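Local coordinates for flavodoxin (Streptococcus pneumoniae serotype 4, PDB 5LJL), which binds FMN as its redox cofactor and probably serves as a low-potential electron donor to a number of redox enzymes, at residues A[16-19]-A[20-24]; A[35-38]-A[39-43]; A[99-102]-A[103-107]; A[132-135]-A[136-139]. All blocks are in the same frame, centred on the assembly; numbering follows the deposited sequence. Where two conformers were deposited one is given.

Contact 1: A[16-19]-A[20-24]; sequences TEEI and ADIVA. With PO4 (phosphate ion), chain B.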
loop_
_atom_site.group_PDB
_atom_site.type_symbol
_atom_site.label_atom_id
_atom_site.label_comp_id
_atom_site.label_asym_id
_atom_site.label_seq_id
_atom_site.Cartn_x
_atom_site.Cartn_y
_atom_site.Cartn_z
ATOM N N THR A 16 3.656 -9.448 -3.717
ATOM C CA THR A 16 3.317 -8.177 -3.144
ATOM C C THR A 16 4.527 -7.396 -2.749
ATOM O O THR A 16 4.544 -6.183 -2.904
ATOM C CB THR A 16 2.258 -8.307 -1.995
ATOM O OG1 THR A 16 1.099 -8.980 -2.527
ATOM C CG2 THR A 16 1.865 -6.954 -1.463
ATOM N N GLU A 17 5.596 -8.065 -2.282
ATOM C CA GLU A 17 6.845 -7.380 -2.019
ATOM C C GLU A 17 7.449 -6.718 -3.282
ATOM O O GLU A 17 7.853 -5.519 -3.246
ATOM C CB GLU A 17 7.915 -8.245 -1.297
ATOM C CG GLU A 17 9.124 -7.437 -0.948
ATOM C CD GLU A 17 10.212 -8.128 -0.172
ATOM O OE1 GLU A 17 10.091 -9.321 0.167
ATOM O OE2 GLU A 17 11.190 -7.363 0.142
ATOM N N GLU A 18 7.379 -7.434 -4.383
ATOM C CA GLU A 18 7.914 -6.961 -5.650
ATOM C C GLU A 18 7.137 -5.703 -6.119
ATOM O O GLU A 18 7.714 -4.724 -6.593
ATOM C CB GLU A 18 7.767 -8.023 -6.713
ATOM C CG GLU A 18 8.309 -7.568 -8.018
ATOM C CD GLU A 18 8.542 -8.685 -8.972
ATOM O OE1 GLU A 18 9.611 -8.631 -9.616
ATOM O OE2 GLU A 18 7.658 -9.575 -9.080
ATOM N N ILE A 19 5.837 -5.744 -5.920
ATOM C CA ILE A 19 4.949 -4.607 -6.238
ATOM C C ILE A 19 5.260 -3.402 -5.405
ATOM O O ILE A 19 5.287 -2.278 -5.943
ATOM C CB ILE A 19 3.497 -5.080 -6.077
ATOM C CG1 ILE A 19 3.112 -6.052 -7.231
ATOM C CG2 ILE A 19 2.522 -3.943 -5.832
ATOM C CD1 ILE A 19 1.858 -6.881 -6.859
ATOM N N ALA A 20 5.459 -3.592 -4.094
ATOM C CA ALA A 20 5.858 -2.498 -3.196
ATOM C C ALA A 20 7.153 -1.856 -3.721
ATOM O O ALA A 20 7.340 -0.625 -3.722
ATOM C CB ALA A 20 6.074 -3.056 -1.784
ATOM N N ASP A 21 8.092 -2.725 -4.078
ATOM C CA ASP A 21 9.388 -2.291 -4.594
ATOM C C ASP A 21 9.328 -1.505 -5.901
ATOM O O ASP A 21 10.098 -0.510 -6.037
ATOM C CB ASP A 21 10.336 -3.497 -4.685
ATOM C CG ASP A 21 10.811 -3.985 -3.327
ATOM O OD1 ASP A 21 10.824 -3.222 -2.293
ATOM O OD2 ASP A 21 11.230 -5.183 -3.324
ATOM N N ILE A 22 8.427 -1.891 -6.803
ATOM C CA ILE A 22 8.212 -1.130 -8.016
ATOM C C ILE A 22 7.751 0.296 -7.701
ATOM O O ILE A 22 8.196 1.268 -8.343
ATOM C CB ILE A 22 7.228 -1.862 -8.946
ATOM C CG1 ILE A 22 7.868 -3.137 -9.467
ATOM C CG2 ILE A 22 6.642 -0.996 -10.060
ATOM C CD1 ILE A 22 6.878 -4.196 -9.870
ATOM N N VAL A 23 6.774 0.398 -6.792
ATOM C CA VAL A 23 6.276 1.714 -6.412
ATOM C C VAL A 23 7.359 2.562 -5.747
ATOM O O VAL A 23 7.554 3.713 -6.133
ATOM C CB VAL A 23 5.051 1.564 -5.479
ATOM C CG1 VAL A 23 4.616 2.911 -4.934
ATOM C CG2 VAL A 23 3.888 0.861 -6.231
ATOM N N ALA A 24 8.108 1.963 -4.799
ATOM C CA ALA A 24 9.195 2.615 -4.099
ATOM C C ALA A 24 10.226 3.141 -5.073
ATOM O O ALA A 24 10.665 4.252 -4.898
ATOM C CB ALA A 24 9.902 1.665 -3.167
HETATM P P PO4 B . 2.075 -12.571 -2.332
HETATM O O1 PO4 B . 2.872 -11.421 -1.853
HETATM O O2 PO4 B . 2.854 -13.410 -3.325
HETATM O O3 PO4 B . 0.821 -12.098 -2.969
HETATM O O4 PO4 B . 1.727 -13.422 -1.212
HETATM O O HOH W 1 11.527 -4.565 0.043
#
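Ala-20 sits one turn beyond Thr-16 on the inner face of helix 15-29, its amide bonded to Thr-16 O at 3.0 Å (N-H...O 164°). Ala-20 CB rests 3.4 Å from Glu-17 O, close against the preceding turn. This is the packed side of the helix: Ala-20 lies on Ile-7 and Phe-9 of strand 4-9 and on Ala-56, while Ile-19 and Val-23 face Leu-136 of the C-terminal helix. Val-23 N closes the turn on Ile-19 O, and CG2 of Val-23 lies 3.4 Å from that same carbonyl oxygen. At the boundary, CD1 of Ile-22 reaches back to within 3.4 Å of Glu-18 O.

The outer side is looser and acidic. Glu-17 runs out extended with CG anti to the backbone N (chi1 -175°) and crosses Asp-21, the two carboxylate planes 58° apart. Glu-17 OE2 and Asp-21 OD2 stand 4.1 Å from each other, like charges at close range. A water between the two side chains donates to both Glu-17 OE2 and Asp-21 OD1, which probably eases the repulsion.

At the N-terminal end, Thr-16 N donates to O1 of a phosphate ion at 2.8 Å and Thr-16 OG1 to its O3 at 3.2 Å. Ser-11, Thr-13, Asn-15 N and Met-12 N complete the ring of donors. A loop and first helical turn wrapped round an anion after the first strand are typical of the phosphate-binding loop of flavodoxins, where the FMN phosphate binds; here the ion probably occupies that place.

Contact 2: A[35-38]-A[39-43]; sequences DVDE and CTTVD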
loop_
_atom_site.group_PDB
_atom_site.type_symbol
_atom_site.label_atom_id
_atom_site.label_comp_id
_atom_site.label_asym_id
_atom_site.label_seq_id
_atom_site.Cartn_x
_atom_site.Cartn_y
_atom_site.Cartn_z
ATOM N N ASP A 35 10.704 4.926 2.692
ATOM C CA ASP A 35 10.922 3.744 3.538
ATOM C C ASP A 35 10.026 2.611 3.029
ATOM O O ASP A 35 8.851 2.877 2.760
ATOM C CB ASP A 35 10.523 4.067 4.971
ATOM C CG ASP A 35 11.332 5.188 5.579
ATOM O OD1 ASP A 35 12.519 5.357 5.198
ATOM O OD2 ASP A 35 10.766 5.920 6.398
ATOM N N VAL A 36 10.526 1.377 2.941
ATOM C CA VAL A 36 9.772 0.189 2.498
ATOM C C VAL A 36 10.005 -0.850 3.599
ATOM O O VAL A 36 11.153 -1.263 3.856
ATOM C CB VAL A 36 10.276 -0.373 1.145
ATOM C CG1 VAL A 36 9.479 -1.587 0.658
ATOM C CG2 VAL A 36 10.281 0.706 0.062
ATOM N N ASP A 37 8.947 -1.220 4.294
ATOM C CA ASP A 37 9.087 -2.133 5.439
ATOM C C ASP A 37 7.988 -3.168 5.453
ATOM O O ASP A 37 6.844 -2.867 5.137
ATOM C CB ASP A 37 9.004 -1.335 6.715
ATOM C CG ASP A 37 10.153 -0.383 6.890
ATOM O OD1 ASP A 37 11.256 -0.821 7.295
ATOM O OD2 ASP A 37 9.991 0.801 6.603
ATOM N N GLU A 38 8.333 -4.399 5.869
ATOM C CA GLU A 38 7.322 -5.408 6.137
ATOM C C GLU A 38 6.561 -5.013 7.348
ATOM O O GLU A 38 7.137 -4.354 8.258
ATOM C CB GLU A 38 7.956 -6.784 6.301
ATOM C CG GLU A 38 6.945 -7.889 6.158
ATOM C CD GLU A 38 7.476 -9.243 6.584
ATOM O OE1 GLU A 38 8.681 -9.332 6.979
ATOM O OE2 GLU A 38 6.658 -10.211 6.546
ATOM N N CYS A 39 5.256 -5.296 7.330
ATOM C CA CYS A 39 4.368 -4.876 8.385
ATOM C C CYS A 39 4.745 -5.356 9.782
ATOM O O CYS A 39 4.434 -4.633 10.728
ATOM C CB CYS A 39 2.926 -5.263 8.059
ATOM S SG CYS A 39 2.583 -7.031 8.017
ATOM N N THR A 40 5.454 -6.492 9.895
ATOM C CA THR A 40 5.933 -6.962 11.219
ATOM C C THR A 40 7.082 -6.121 11.766
ATOM O O THR A 40 7.536 -6.392 12.853
ATOM C CB THR A 40 6.521 -8.406 11.249
ATOM O OG1 THR A 40 6.352 -9.043 9.990
ATOM C CG2 THR A 40 5.867 -9.230 12.340
ATOM N N THR A 41 7.616 -5.162 11.015
ATOM C CA THR A 41 8.814 -4.461 11.461
ATOM C C THR A 41 8.592 -2.961 11.728
ATOM O O THR A 41 9.560 -2.242 11.969
ATOM C CB THR A 41 9.987 -4.653 10.476
ATOM O OG1 THR A 41 9.689 -3.961 9.222
ATOM C CG2 THR A 41 10.301 -6.136 10.232
ATOM N N VAL A 42 7.342 -2.489 11.568
ATOM C CA VAL A 42 7.056 -1.081 11.813
ATOM C C VAL A 42 5.769 -0.957 12.633
ATOM O O VAL A 42 5.062 -1.949 12.843
ATOM C CB VAL A 42 6.907 -0.301 10.479
ATOM C CG1 VAL A 42 8.204 -0.270 9.728
ATOM C CG2 VAL A 42 5.812 -0.928 9.636
ATOM N N ASP A 43 5.476 0.267 13.062
ATOM C CA ASP A 43 4.202 0.583 13.729
ATOM C C ASP A 43 3.337 1.387 12.800
ATOM O O ASP A 43 3.863 2.243 12.078
ATOM C CB ASP A 43 4.466 1.385 14.999
ATOM C CG ASP A 43 5.123 0.545 16.081
ATOM O OD1 ASP A 43 4.525 -0.484 16.445
ATOM O OD2 ASP A 43 6.238 0.912 16.542
HETATM O O HOH W 2 11.699 -1.270 10.496
HETATM O O HOH W 3 8.907 -11.091 8.755
#
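Asp-37 and Val-42 meet where strand 33-38 gives way to the loop that follows it, and the aspartate can be traced outward atom by atom. Asp-37 CB lies 3.3 Å from Val-42 CG1, a close contact, and 3.7 Å from Thr-41 OG1. Asp-37 CG stays 3.4 Å from Val-42 CG1. Farther out, OD1 and OD2 both remain within van der Waals range of Val-42 CG1, so the carboxylate lies against the valine, while Asp-37 OD1 also takes a long bond, 3.3 Å, from a water that donates to Thr-41 O as well. With CG beside the backbone N (chi1 -66°), the acid is turned along this methyl.

The turn itself is held at Glu-38 O, which accepts two bonds from a single residue. Thr-41 N reaches Glu-38 O at 2.9 Å, from well above the carbonyl plane, whereas Thr-41 OG1 comes in at 2.8 Å with only a 17° tilt. The hydroxyl can do so because it stands between the backbone N and the carbonyl carbon (chi1 68°). Glu-38 extends beside Thr-40, pointing the same way, its CD 3.6 Å from Thr-40 OG1; a water donates to Glu-38 OE1.

Val-42 packs on Val-8 and Phe-72, and Cys-39 on Val-8 and Met-69. Residues 38-41 form a type I beta turn, closed by the bond from Thr-41 N to Glu-38 O, at the carboxyl end of an outermost strand in the parallel sheet of the flavodoxin fold.

Contact 3: A[99-102]-A[103-107]; sequences FCKA and VDDFD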
loop_
_atom_site.group_PDB
_atom_site.type_symbol
_atom_site.label_atom_id
_atom_site.label_comp_id
_atom_site.label_asym_id
_atom_site.label_seq_id
_atom_site.Cartn_x
_atom_site.Cartn_y
_atom_site.Cartn_z
ATOM N N PHE A 99 -10.701 -11.704 -4.737
ATOM C CA PHE A 99 -9.534 -11.112 -5.386
ATOM C C PHE A 99 -9.191 -9.766 -4.805
ATOM O O PHE A 99 -9.934 -8.799 -4.929
ATOM C CB PHE A 99 -9.791 -10.932 -6.899
ATOM C CG PHE A 99 -8.646 -10.384 -7.670
ATOM C CD1 PHE A 99 -7.647 -11.213 -8.088
ATOM C CD2 PHE A 99 -8.576 -9.029 -7.995
ATOM C CE1 PHE A 99 -6.602 -10.708 -8.850
ATOM C CE2 PHE A 99 -7.562 -8.518 -8.739
ATOM C CZ PHE A 99 -6.547 -9.350 -9.138
ATOM N N CYS A 100 -8.028 -9.727 -4.186
ATOM C CA CYS A 100 -7.552 -8.480 -3.601
ATOM C C CYS A 100 -8.537 -7.817 -2.646
ATOM O O CYS A 100 -8.460 -6.580 -2.448
ATOM C CB CYS A 100 -7.021 -7.533 -4.696
ATOM S SG CYS A 100 -5.531 -8.059 -5.530
ATOM N N LYS A 101 -9.392 -8.565 -1.949
ATOM C CA LYS A 101 -10.330 -7.926 -1.034
ATOM C C LYS A 101 -9.559 -7.198 0.090
ATOM O O LYS A 101 -10.062 -6.197 0.558
ATOM C CB LYS A 101 -11.352 -8.889 -0.486
ATOM C CG LYS A 101 -12.229 -8.280 0.589
ATOM C CD LYS A 101 -13.472 -9.070 0.720
ATOM C CE LYS A 101 -14.293 -8.538 1.878
ATOM N NZ LYS A 101 -15.710 -8.953 1.694
ATOM N N ALA A 102 -8.378 -7.666 0.502
ATOM C CA ALA A 102 -7.628 -6.933 1.533
ATOM C C ALA A 102 -7.249 -5.486 1.058
ATOM O O ALA A 102 -7.125 -4.578 1.907
ATOM C CB ALA A 102 -6.380 -7.698 2.047
ATOM N N VAL A 103 -7.047 -5.295 -0.250
ATOM C CA VAL A 103 -6.753 -3.953 -0.832
ATOM C C VAL A 103 -7.967 -3.031 -0.573
ATOM O O VAL A 103 -7.817 -1.894 -0.038
ATOM C CB VAL A 103 -6.358 -4.022 -2.357
ATOM C CG1 VAL A 103 -6.306 -2.622 -2.970
ATOM C CG2 VAL A 103 -5.097 -4.851 -2.599
ATOM N N ASP A 104 -9.164 -3.540 -0.854
ATOM C CA ASP A 104 -10.386 -2.806 -0.608
ATOM C C ASP A 104 -10.550 -2.509 0.875
ATOM O O ASP A 104 -10.924 -1.387 1.265
ATOM C CB ASP A 104 -11.607 -3.574 -1.130
ATOM C CG ASP A 104 -11.743 -3.525 -2.590
ATOM O OD1 ASP A 104 -10.986 -2.829 -3.311
ATOM O OD2 ASP A 104 -12.663 -4.236 -3.061
ATOM N N ASP A 105 -10.266 -3.483 1.726
ATOM C CA ASP A 105 -10.399 -3.280 3.174
ATOM C C ASP A 105 -9.456 -2.212 3.727
ATOM O O ASP A 105 -9.840 -1.418 4.581
ATOM C CB ASP A 105 -10.167 -4.591 3.893
ATOM C CG ASP A 105 -11.239 -5.634 3.592
ATOM O OD1 ASP A 105 -12.313 -5.297 3.052
ATOM O OD2 ASP A 105 -10.883 -6.776 3.833
ATOM N N PHE A 106 -8.225 -2.188 3.213
ATOM C CA PHE A 106 -7.239 -1.157 3.633
ATOM C C PHE A 106 -7.600 0.208 3.051
ATOM O O PHE A 106 -7.350 1.249 3.712
ATOM C CB PHE A 106 -5.798 -1.564 3.317
ATOM C CG PHE A 106 -5.103 -2.244 4.445
ATOM C CD1 PHE A 106 -4.632 -1.477 5.503
ATOM C CD2 PHE A 106 -4.982 -3.610 4.530
ATOM C CE1 PHE A 106 -3.954 -2.084 6.573
ATOM C CE2 PHE A 106 -4.319 -4.225 5.579
ATOM C CZ PHE A 106 -3.798 -3.462 6.634
ATOM N N ASP A 107 -8.175 0.252 1.837
ATOM C CA ASP A 107 -8.688 1.536 1.298
ATOM C C ASP A 107 -9.691 2.126 2.309
ATOM O O ASP A 107 -9.605 3.311 2.689
ATOM C CB ASP A 107 -9.286 1.293 -0.086
ATOM C CG ASP A 107 -9.781 2.541 -0.752
ATOM O OD1 ASP A 107 -9.596 3.651 -0.282
ATOM O OD2 ASP A 107 -10.326 2.368 -1.839
#
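Phe-106 N donates to Ala-102 O at 2.9 Å (N-H...O 155°) in the opening turns of helix 101-113. This is the helix of a beta-alpha-beta unit in the flavodoxin fold, between strands 85-92 and 116-125, and Cys-100 is its N-cap residue. One residue earlier, Asp-105 N meets Lys-101 O at 3.0 Å in the carbonyl plane. The first turn is closed differently, by an i to i+3 bond from Val-103 N to Cys-100 O at 2.9 Å, which is bent (131°) and has its donor well above the carbonyl plane, 54° out of it.

Val-103 CG2 lies 3.9 Å from Cys-100 CB, an apolar step along the buried side, where Val-103 also touches Val-88 and Cys-121. SG of the cap residue lies over one face of the Phe-99 ring, offset toward its rim.

Outward, the aliphatic part of Lys-101 passes obliquely by the Asp-105 carboxylate, with CG 3.8 Å from OD2. The ammonium goes on past it, Lys-101 NZ standing 5.2 Å from Asp-105 OD1, too far for an ion pair; it has a long, weak pairing with Glu-98. Asp-104 instead binds Lys-123 of the neighbouring strand.

Phe-106 packs among Met-69, Phe-72 and Leu-76 of helix 67-77, and one edge of its ring returns to the start of the helix: Ala-102 O lies in the ring plane, 3.5 Å from CD2 of Phe-106.

Contact 4: A[132-135]-A[136-139]; sequences DIER and LEQF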
loop_
_atom_site.group_PDB
_atom_site.type_symbol
_atom_site.label_atom_id
_atom_site.label_comp_id
_atom_site.label_asym_id
_atom_site.label_seq_id
_atom_site.Cartn_x
_atom_site.Cartn_y
_atom_site.Cartn_z
ATOM N N ASP A 132 1.135 -4.288 -15.571
ATOM C CA ASP A 132 0.916 -4.019 -14.145
ATOM C C ASP A 132 1.981 -3.045 -13.679
ATOM O O ASP A 132 1.664 -2.133 -12.913
ATOM C CB ASP A 132 1.028 -5.328 -13.304
ATOM C CG ASP A 132 0.058 -6.388 -13.756
ATOM O OD1 ASP A 132 -1.111 -6.131 -13.625
ATOM O OD2 ASP A 132 0.490 -7.441 -14.298
ATOM N N ILE A 133 3.251 -3.231 -14.088
ATOM C CA ILE A 133 4.318 -2.282 -13.749
ATOM C C ILE A 133 3.959 -0.827 -14.171
ATOM O O ILE A 133 4.123 0.170 -13.426
ATOM C CB ILE A 133 5.692 -2.767 -14.384
ATOM C CG1 ILE A 133 6.184 -4.007 -13.602
ATOM C CG2 ILE A 133 6.738 -1.654 -14.311
ATOM C CD1 ILE A 133 7.138 -4.862 -14.421
ATOM N N GLU A 134 3.469 -0.694 -15.374
ATOM C CA GLU A 134 2.986 0.624 -15.875
ATOM C C GLU A 134 1.892 1.224 -14.958
ATOM O O GLU A 134 1.942 2.391 -14.628
ATOM C CB GLU A 134 2.477 0.515 -17.321
ATOM C CG GLU A 134 1.812 1.725 -17.957
ATOM C CD GLU A 134 2.688 2.977 -18.026
ATOM O OE1 GLU A 134 2.136 4.087 -18.124
ATOM O OE2 GLU A 134 3.905 2.899 -17.974
ATOM N N ARG A 135 0.917 0.427 -14.559
ATOM C CA ARG A 135 -0.167 0.911 -13.717
ATOM C C ARG A 135 0.405 1.375 -12.360
ATOM O O ARG A 135 0.011 2.410 -11.783
ATOM C CB ARG A 135 -1.278 -0.124 -13.525
ATOM C CG ARG A 135 -2.282 -0.182 -14.686
ATOM C CD ARG A 135 -3.396 -1.240 -14.499
ATOM N NE ARG A 135 -4.434 -0.969 -15.511
ATOM C CZ ARG A 135 -4.405 -1.363 -16.801
ATOM N NH1 ARG A 135 -3.419 -2.151 -17.265
ATOM N NH2 ARG A 135 -5.377 -0.975 -17.649
ATOM N N LEU A 136 1.293 0.561 -11.801
ATOM C CA LEU A 136 1.944 0.929 -10.554
ATOM C C LEU A 136 2.750 2.194 -10.675
ATOM O O LEU A 136 2.869 3.035 -9.723
ATOM C CB LEU A 136 2.849 -0.209 -10.085
ATOM C CG LEU A 136 2.145 -1.468 -9.610
ATOM C CD1 LEU A 136 3.054 -2.697 -9.595
ATOM C CD2 LEU A 136 1.421 -1.288 -8.272
ATOM N N GLU A 137 3.455 2.317 -11.790
ATOM C CA GLU A 137 4.224 3.564 -12.047
ATOM C C GLU A 137 3.321 4.801 -12.180
ATOM O O GLU A 137 3.620 5.855 -11.567
ATOM C CB GLU A 137 5.174 3.399 -13.238
ATOM C CG GLU A 137 6.389 2.477 -12.903
ATOM C CD GLU A 137 7.268 2.248 -14.120
ATOM O OE1 GLU A 137 6.891 2.667 -15.225
ATOM O OE2 GLU A 137 8.363 1.709 -13.912
ATOM N N GLN A 138 2.168 4.676 -12.829
ATOM C CA GLN A 138 1.239 5.790 -12.935
ATOM C C GLN A 138 0.664 6.180 -11.574
ATOM O O GLN A 138 0.538 7.383 -11.263
ATOM C CB GLN A 138 0.140 5.522 -13.918
ATOM C CG GLN A 138 0.629 5.361 -15.362
ATOM C CD GLN A 138 -0.456 4.746 -16.199
ATOM O OE1 GLN A 138 -1.042 3.722 -15.869
ATOM N NE2 GLN A 138 -0.729 5.379 -17.311
ATOM N N PHE A 139 0.356 5.156 -10.759
ATOM C CA PHE A 139 -0.037 5.373 -9.322
ATOM C C PHE A 139 1.011 6.181 -8.564
ATOM O O PHE A 139 0.691 7.170 -7.933
ATOM C CB PHE A 139 -0.263 3.958 -8.747
ATOM C CG PHE A 139 -0.411 3.857 -7.270
ATOM C CD1 PHE A 139 -1.652 3.880 -6.648
ATOM C CD2 PHE A 139 0.711 3.668 -6.482
ATOM C CE1 PHE A 139 -1.747 3.689 -5.272
ATOM C CE2 PHE A 139 0.601 3.513 -5.123
ATOM C CZ PHE A 139 -0.641 3.514 -4.511
#
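Glu-134 and Gln-138, one turn apart on the outer face of helix 130-146, cross with carboxylate and amide planes 57° apart. Glu-134 OE1 comes within 3.2 Å of Gln-138 NE2, but the angle is too poor for a hydrogen bond; the two side chains lie in van der Waals contact, Gln-138 CG 3.4 Å from Glu-134 OE1. The glutamate gets there by a bend in its chain (chi2 59°), which brings the carboxylate forward along the helix, toward Gln-138.

Against Glu-137 the same side chain stands at about a right angle, the two carboxylate planes 77° apart and Glu-134 OE2 4.1 Å from Glu-137 OE1. Glu-137 runs alongside Ile-133 in the same direction, its OE2 3.8 Å from Ile-133 CG2, and also touches Lys-26 of helix 15-29. Arg-135 is drawn the other way along the helix, NH1 forming a salt bridge with Glu-131.

On the inner face Leu-136 lays CG 3.4 Å from Asp-132 O, the carbonyl that also accepts its amide at 2.9 Å in a nearly straight bond. From there Leu-136 reaches Val-89 and Val-122, while Phe-139 turns onto Val-122 and Ser-119, and Ile-133 meets Ile-22 of helix 15-29. Asp-132 OD2 is held by Glu-129 N.

The chemistry is thus two-sided: an apolar face joins this helix to the sheet and to helix 15-29, whereas the crossed carboxylates would gain little from each other, and their mutual repulsion is probably eased by solvent and, at Glu-137, by Lys-26.

Contacts 1 to 4 follow one another along the chain of a single flavodoxin fold, a five-stranded parallel sheet between helical layers. Contacts 1 and 4 lie on neighbouring helices, 15-29 and 130-146, about 10 Å apart between centres, and touch through Ile-19, Ile-22 and Val-23 against Ile-133 and Leu-136. Contact 1 also meets contact 2, on the strand that follows its helix, where Ala-24 packs on Val-36. Contact 3 touches none of the others: its helix 101-113 covers the opposite face of the sheet. Contacts 2 and 4 are farthest apart, about 22 Å between centres. The set thus spans the whole sandwich, with contact 1 at its anion-binding end.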